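Local coordinates for N-terminus Plasma serine protease inhibitor (Homo sapiens, PDB 3DY0), which inhibits serine proteases of blood plasma and other body fluids in a heparin-dependent manner, forming an irreversible complex with the target enzyme as serpins do, at residues E70-F75 and K114-A119. Residues are numbered along the deposited sequence; the frame is centred on the assembly and turned at random.
Sequences ELHRGF and KTLYLA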
loop_
_atom_site.group_PDB
_atom_site.type_symbol
_atom_site.label_atom_id
_atom_site.label_comp_id
_atom_site.label_asym_id
_atom_site.label_seq_id
_atom_site.Cartn_x
_atom_site.Cartn_y
_atom_site.Cartn_z
ATOM N N GLU A 70 -13.694 -0.490 16.646
ATOM C CA GLU A 70 -12.685 -1.521 16.446
ATOM C C GLU A 70 -11.712 -1.135 15.343
ATOM O O GLU A 70 -10.537 -1.492 15.392
ATOM C CB GLU A 70 -13.358 -2.855 16.106
ATOM C CG GLU A 70 -12.399 -4.005 15.804
ATOM C CD GLU A 70 -11.364 -4.222 16.895
ATOM O OE1 GLU A 70 -11.719 -4.113 18.088
ATOM O OE2 GLU A 70 -10.196 -4.516 16.559
ATOM N N LEU A 71 -12.206 -0.412 14.343
ATOM C CA LEU A 71 -11.350 0.019 13.243
ATOM C C LEU A 71 -10.198 0.849 13.801
ATOM O O LEU A 71 -9.027 0.564 13.542
ATOM C CB LEU A 71 -12.147 0.863 12.240
ATOM C CG LEU A 71 -11.338 1.557 11.134
ATOM C CD1 LEU A 71 -10.732 0.520 10.206
ATOM C CD2 LEU A 71 -12.238 2.507 10.350
ATOM N N HIS A 72 -10.538 1.875 14.572
ATOM C CA HIS A 72 -9.525 2.749 15.147
ATOM C C HIS A 72 -8.697 2.060 16.216
ATOM O O HIS A 72 -7.490 2.265 16.285
ATOM C CB HIS A 72 -10.175 4.013 15.714
ATOM C CG HIS A 72 -10.936 4.802 14.696
ATOM N ND1 HIS A 72 -10.357 5.286 13.541
ATOM C CD2 HIS A 72 -12.236 5.180 14.651
ATOM C CE1 HIS A 72 -11.268 5.925 12.829
ATOM N NE2 HIS A 72 -12.418 5.876 13.480
ATOM N N ARG A 73 -9.340 1.242 17.048
ATOM C CA ARG A 73 -8.618 0.529 18.100
ATOM C C ARG A 73 -7.572 -0.387 17.471
ATOM O O ARG A 73 -6.445 -0.484 17.958
ATOM C CB ARG A 73 -9.586 -0.308 18.943
ATOM C CG ARG A 73 -8.949 -0.921 20.186
ATOM C CD ARG A 73 -9.612 -2.238 20.553
ATOM N NE ARG A 73 -9.349 -3.270 19.550
ATOM C CZ ARG A 73 -8.148 -3.780 19.298
ATOM N NH1 ARG A 73 -8.002 -4.711 18.364
ATOM N NH2 ARG A 73 -7.091 -3.368 19.987
ATOM N N GLY A 74 -7.954 -1.057 16.387
ATOM C CA GLY A 74 -7.037 -1.951 15.700
ATOM C C GLY A 74 -5.823 -1.224 15.152
ATOM O O GLY A 74 -4.697 -1.709 15.271
ATOM N N PHE A 75 -6.046 -0.060 14.547
ATOM C CA PHE A 75 -4.945 0.718 13.996
ATOM C C PHE A 75 -4.080 1.311 15.100
ATOM O O PHE A 75 -2.869 1.409 14.951
ATOM C CB PHE A 75 -5.468 1.833 13.080
ATOM C CG PHE A 75 -5.709 1.389 11.660
ATOM C CD1 PHE A 75 -4.776 0.600 10.997
ATOM C CD2 PHE A 75 -6.854 1.782 10.979
ATOM C CE1 PHE A 75 -4.976 0.207 9.671
ATOM C CE2 PHE A 75 -7.066 1.394 9.649
ATOM C CZ PHE A 75 -6.126 0.609 8.998
ATOM N N LYS A 114 -3.870 12.453 17.499
ATOM C CA LYS A 114 -2.703 12.258 18.351
ATOM C C LYS A 114 -2.802 10.988 19.189
ATOM O O LYS A 114 -1.828 10.247 19.318
ATOM C CB LYS A 114 -2.507 13.478 19.261
ATOM C CG LYS A 114 -2.057 14.727 18.507
ATOM C CD LYS A 114 -1.918 15.947 19.418
ATOM C CE LYS A 114 -1.507 17.181 18.620
ATOM N NZ LYS A 114 -1.455 18.411 19.466
ATOM N N THR A 115 -3.984 10.728 19.741
ATOM C CA THR A 115 -4.200 9.561 20.592
ATOM C C THR A 115 -4.331 8.230 19.858
ATOM O O THR A 115 -3.695 7.242 20.227
ATOM C CB THR A 115 -5.457 9.748 21.461
ATOM O OG1 THR A 115 -5.300 10.913 22.279
ATOM C CG2 THR A 115 -5.676 8.534 22.359
ATOM N N LEU A 116 -5.165 8.205 18.825
ATOM C CA LEU A 116 -5.397 6.987 18.063
ATOM C C LEU A 116 -4.353 6.709 16.991
ATOM O O LEU A 116 -3.968 5.560 16.781
ATOM C CB LEU A 116 -6.777 7.042 17.404
ATOM C CG LEU A 116 -7.989 7.069 18.337
ATOM C CD1 LEU A 116 -9.245 7.347 17.527
ATOM C CD2 LEU A 116 -8.103 5.743 19.074
ATOM N N TYR A 117 -3.888 7.753 16.314
ATOM C CA TYR A 117 -2.930 7.548 15.241
ATOM C C TYR A 117 -1.519 8.081 15.463
ATOM O O TYR A 117 -0.700 8.087 14.540
ATOM C CB TYR A 117 -3.530 8.084 13.934
ATOM C CG TYR A 117 -4.729 7.265 13.498
ATOM C CD1 TYR A 117 -6.013 7.556 13.965
ATOM C CD2 TYR A 117 -4.561 6.142 12.693
ATOM C CE1 TYR A 117 -7.098 6.740 13.644
ATOM C CE2 TYR A 117 -5.632 5.319 12.369
ATOM C CZ TYR A 117 -6.896 5.620 12.848
ATOM O OH TYR A 117 -7.943 4.774 12.558
ATOM N N LEU A 118 -1.235 8.497 16.696
ATOM C CA LEU A 118 0.078 9.016 17.077
ATOM C C LEU A 118 0.572 10.031 16.061
ATOM O O LEU A 118 1.764 10.085 15.750
ATOM C CB LEU A 118 1.086 7.866 17.176
ATOM C CG LEU A 118 0.637 6.658 18.001
ATOM C CD1 LEU A 118 1.740 5.606 18.023
ATOM C CD2 LEU A 118 0.286 7.107 19.408
ATOM N N ALA A 119 -0.347 10.844 15.554
ATOM C CA ALA A 119 -0.009 11.825 14.537
ATOM C C ALA A 119 0.837 12.991 15.012
ATOM O O ALA A 119 0.634 13.524 16.100
ATOM C CB ALA A 119 -1.280 12.346 13.883
#
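Tyr117, near the C-terminal end of helix 107-117, reaches across to helix 65-81 and is gripped at its phenolic tip by His72. A single hydrogen bond joins Tyr117 OH to His72 ND1, 2.7 Å long and nearly straight at 167°. Each partner lies at the edge of the other's ring and near its plane, while the two rings stand almost perpendicular, rim to rim with centroids 5.8 Å apart, so neither ring covers the other's face and the contact is made through the hydrogen bond. Both residues are buried, and tyrosine suits the place because a long flat group can carry one hydroxyl through apolar surroundings to an imidazole nitrogen. In His72, CG beside the backbone N (chi1 -59°) places the ring, and its turn about CB-CG (chi2 -57°) brings ND1 to face that hydroxyl.

One turn further along, Phe75 flanks the phenol: its CB packs 3.6 Å from Tyr117 CE2, and its CD2 borders the hydroxyl. Leu116 supplies the apolar remainder, crossing His72 obliquely so that methyl CD1 meets its CB at 3.9 Å and, more loosely, its CG.

Helix 33-45 borders all three ringed residues: Leu45 touches His72, Met38 Phe75, and Ala41 and Met42 Tyr117. The contact thus joins two helices of the serpin fold; after Leu118, the first residue to leave helical angles, with positive phi, the chain enters strand 120-123 of the large central sheet, alongside 90-99.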